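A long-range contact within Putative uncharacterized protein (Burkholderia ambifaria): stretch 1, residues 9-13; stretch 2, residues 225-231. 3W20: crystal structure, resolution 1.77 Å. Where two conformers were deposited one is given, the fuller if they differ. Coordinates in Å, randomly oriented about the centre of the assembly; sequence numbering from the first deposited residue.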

# COMPACT_ATOMS: atom_id res chain seq x y z
N LEU A 9 -36.71 -10.39 -5.13
CA LEU A 9 -36.14 -10.22 -3.79
C LEU A 9 -36.30 -11.54 -3.02
O LEU A 9 -37.42 -12.05 -2.84
CB LEU A 9 -36.87 -9.05 -3.11
CG LEU A 9 -36.44 -8.53 -1.74
CD1 LEU A 9 -36.93 -7.08 -1.74
CD2 LEU A 9 -37.06 -9.31 -0.58
N MSE A 10 -35.19 -12.12 -2.52
CA MSE A 10 -35.23 -13.45 -1.94
C MSE A 10 -34.95 -13.42 -0.48
O MSE A 10 -33.97 -12.79 -0.07
CB MSE A 10 -34.20 -14.39 -2.57
CG MSE A 10 -33.30 -13.66 -3.57
SE MSE A 10 -34.17 -13.75 -5.35
CE MSE A 10 -33.80 -15.59 -5.11
N ARG A 11 -35.77 -14.11 0.32
CA ARG A 11 -35.43 -14.37 1.74
C ARG A 11 -35.47 -15.84 1.95
O ARG A 11 -36.31 -16.51 1.32
CB ARG A 11 -36.51 -13.72 2.63
CG ARG A 11 -36.30 -12.26 2.87
CD ARG A 11 -35.05 -12.13 3.75
NE ARG A 11 -35.32 -11.58 5.03
CZ ARG A 11 -34.41 -11.08 5.85
NH1 ARG A 11 -33.06 -11.10 5.58
NH2 ARG A 11 -34.87 -10.60 7.00
N PHE A 12 -34.62 -16.37 2.81
CA PHE A 12 -34.63 -17.80 3.14
C PHE A 12 -36.04 -18.31 3.43
O PHE A 12 -36.79 -17.69 4.16
CB PHE A 12 -33.71 -18.15 4.35
CG PHE A 12 -32.24 -17.94 4.06
CD1 PHE A 12 -31.57 -18.79 3.18
CD2 PHE A 12 -31.56 -16.84 4.62
CE1 PHE A 12 -30.21 -18.60 2.91
CE2 PHE A 12 -30.23 -16.61 4.29
CZ PHE A 12 -29.56 -17.46 3.41
N GLY A 13 -36.37 -19.49 2.84
CA GLY A 13 -37.65 -20.20 3.11
C GLY A 13 -38.92 -19.55 2.55
O GLY A 13 -40.03 -20.06 2.83
N ALA A 225 -28.87 -26.20 7.26
CA ALA A 225 -29.08 -24.79 6.87
C ALA A 225 -29.94 -24.65 5.61
O ALA A 225 -29.65 -25.29 4.59
CB ALA A 225 -27.75 -24.08 6.69
N ALA A 226 -30.89 -23.74 5.65
CA ALA A 226 -31.69 -23.39 4.49
C ALA A 226 -30.75 -22.83 3.40
O ALA A 226 -29.78 -22.12 3.70
CB ALA A 226 -32.83 -22.42 4.83
N LYS A 227 -31.04 -23.15 2.13
CA LYS A 227 -30.24 -22.57 1.06
C LYS A 227 -31.09 -21.91 -0.01
O LYS A 227 -32.23 -22.33 -0.25
CB LYS A 227 -29.19 -23.58 0.48
CG LYS A 227 -29.76 -24.54 -0.47
CD LYS A 227 -28.74 -25.63 -0.82
CE LYS A 227 -29.56 -26.68 -1.54
NZ LYS A 227 -28.67 -27.79 -1.99
N ILE A 228 -30.53 -20.86 -0.64
CA ILE A 228 -31.11 -20.18 -1.79
C ILE A 228 -30.20 -20.51 -2.93
O ILE A 228 -28.98 -20.25 -2.87
CB ILE A 228 -31.06 -18.67 -1.54
CG1 ILE A 228 -32.01 -18.35 -0.39
CG2 ILE A 228 -31.44 -17.92 -2.79
CD1 ILE A 228 -31.97 -16.88 0.00
N MSE A 229 -30.74 -21.17 -3.98
CA MSE A 229 -29.98 -21.35 -5.24
C MSE A 229 -30.32 -20.29 -6.27
O MSE A 229 -31.46 -20.05 -6.58
CB MSE A 229 -30.12 -22.80 -5.78
CG MSE A 229 -29.38 -23.76 -4.83
SE MSE A 229 -29.75 -25.63 -5.37
CE MSE A 229 -29.40 -25.39 -7.30
N LEU A 230 -29.29 -19.59 -6.79
CA LEU A 230 -29.47 -18.50 -7.72
C LEU A 230 -28.77 -18.89 -9.04
O LEU A 230 -27.76 -19.58 -8.97
CB LEU A 230 -28.70 -17.28 -7.15
CG LEU A 230 -29.20 -16.65 -5.86
CD1 LEU A 230 -28.34 -15.45 -5.51
CD2 LEU A 230 -30.63 -16.20 -6.11
N LYS A 231 -29.36 -18.53 -10.17
CA LYS A 231 -28.71 -18.73 -11.47
C LYS A 231 -28.77 -17.40 -12.20
O LYS A 231 -29.63 -17.19 -13.07
CB LYS A 231 -29.50 -19.78 -12.31
CG LYS A 231 -29.63 -21.20 -11.74
CD LYS A 231 -28.34 -21.99 -11.78
CE LYS A 231 -28.66 -23.51 -11.71
NZ LYS A 231 -27.47 -24.39 -11.72

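Two stretches more than 200 residues apart in sequence meet here mainly through apolar side chains, some of which also touch backbone atoms. Residues 227-230 form a strand; in the first stretch, Leu 9 and Met 10 belong to a strand that begins earlier in the chain, and by Phe 12 and Gly 13 the backbone is in a loop. The closest approach of the two backbones by CA atoms is Phe 12 CA to Ala 226 CA, 6.5 Å, and no hydrogen bond crosses the interface. The stretches are therefore not paired as neighbouring strands of a sheet; they are held by apolar packing, which buries 306 Å² summed over both sides.

Alternation along the second strand sets which residues take part. The CA-to-CB bond of Ile 228 points toward the first stretch, whereas those of Lys 227 and Met 229 point away, so the long side chains of these two contribute almost nothing. In the first stretch Met 10 likewise points toward its partner and Arg 11 away; the guanidinium atom Arg 11 NH1 is hydrogen-bonded elsewhere in the structure.

Ile 228 is the centre of the contact. With chi1 in m and chi2 in t, Ile 228 CD1 lies over one face of the Phe 12 ring, 4.0 Å from its centroid and 22° off the normal, a CH-pi arrangement in which a methyl group rests against the aromatic electrons. Ile 228 CG1 lies 3.6 Å from Phe 12 CD1, and Ile 228 CD1 also reaches the backbone, 4.1 Å from Arg 11 C. The other branch methyl, Ile 228 CG2, is 4.0 Å from Met 10 CE, so the branched side chain touches both Met 10 and Phe 12.

Phe 12 leaves its backbone sideways, but the end of its side chain comes nearer to the second stretch. Phe 12 CD1 lies 4.2 Å from Ala 226 CB, a small apolar contact, while Phe 12 CE1 is 3.6 Å from Ala 226 O. Near the ring plane, at the edge, Lys 227 CA stands 4.4 Å from Phe 12 CE1.

Met 10 is a selenomethionine whose chi1 of 5° lies between the usual wells; chi2 and chi3 are both m. Its terminal methyl makes a tight apolar contact with Leu 230, Met 10 CE to Leu 230 CD2 at 3.4 Å. Leu 230 starts sideways, yet its end comes nearer to the first stretch, extending the apolar patch beyond Ile 228.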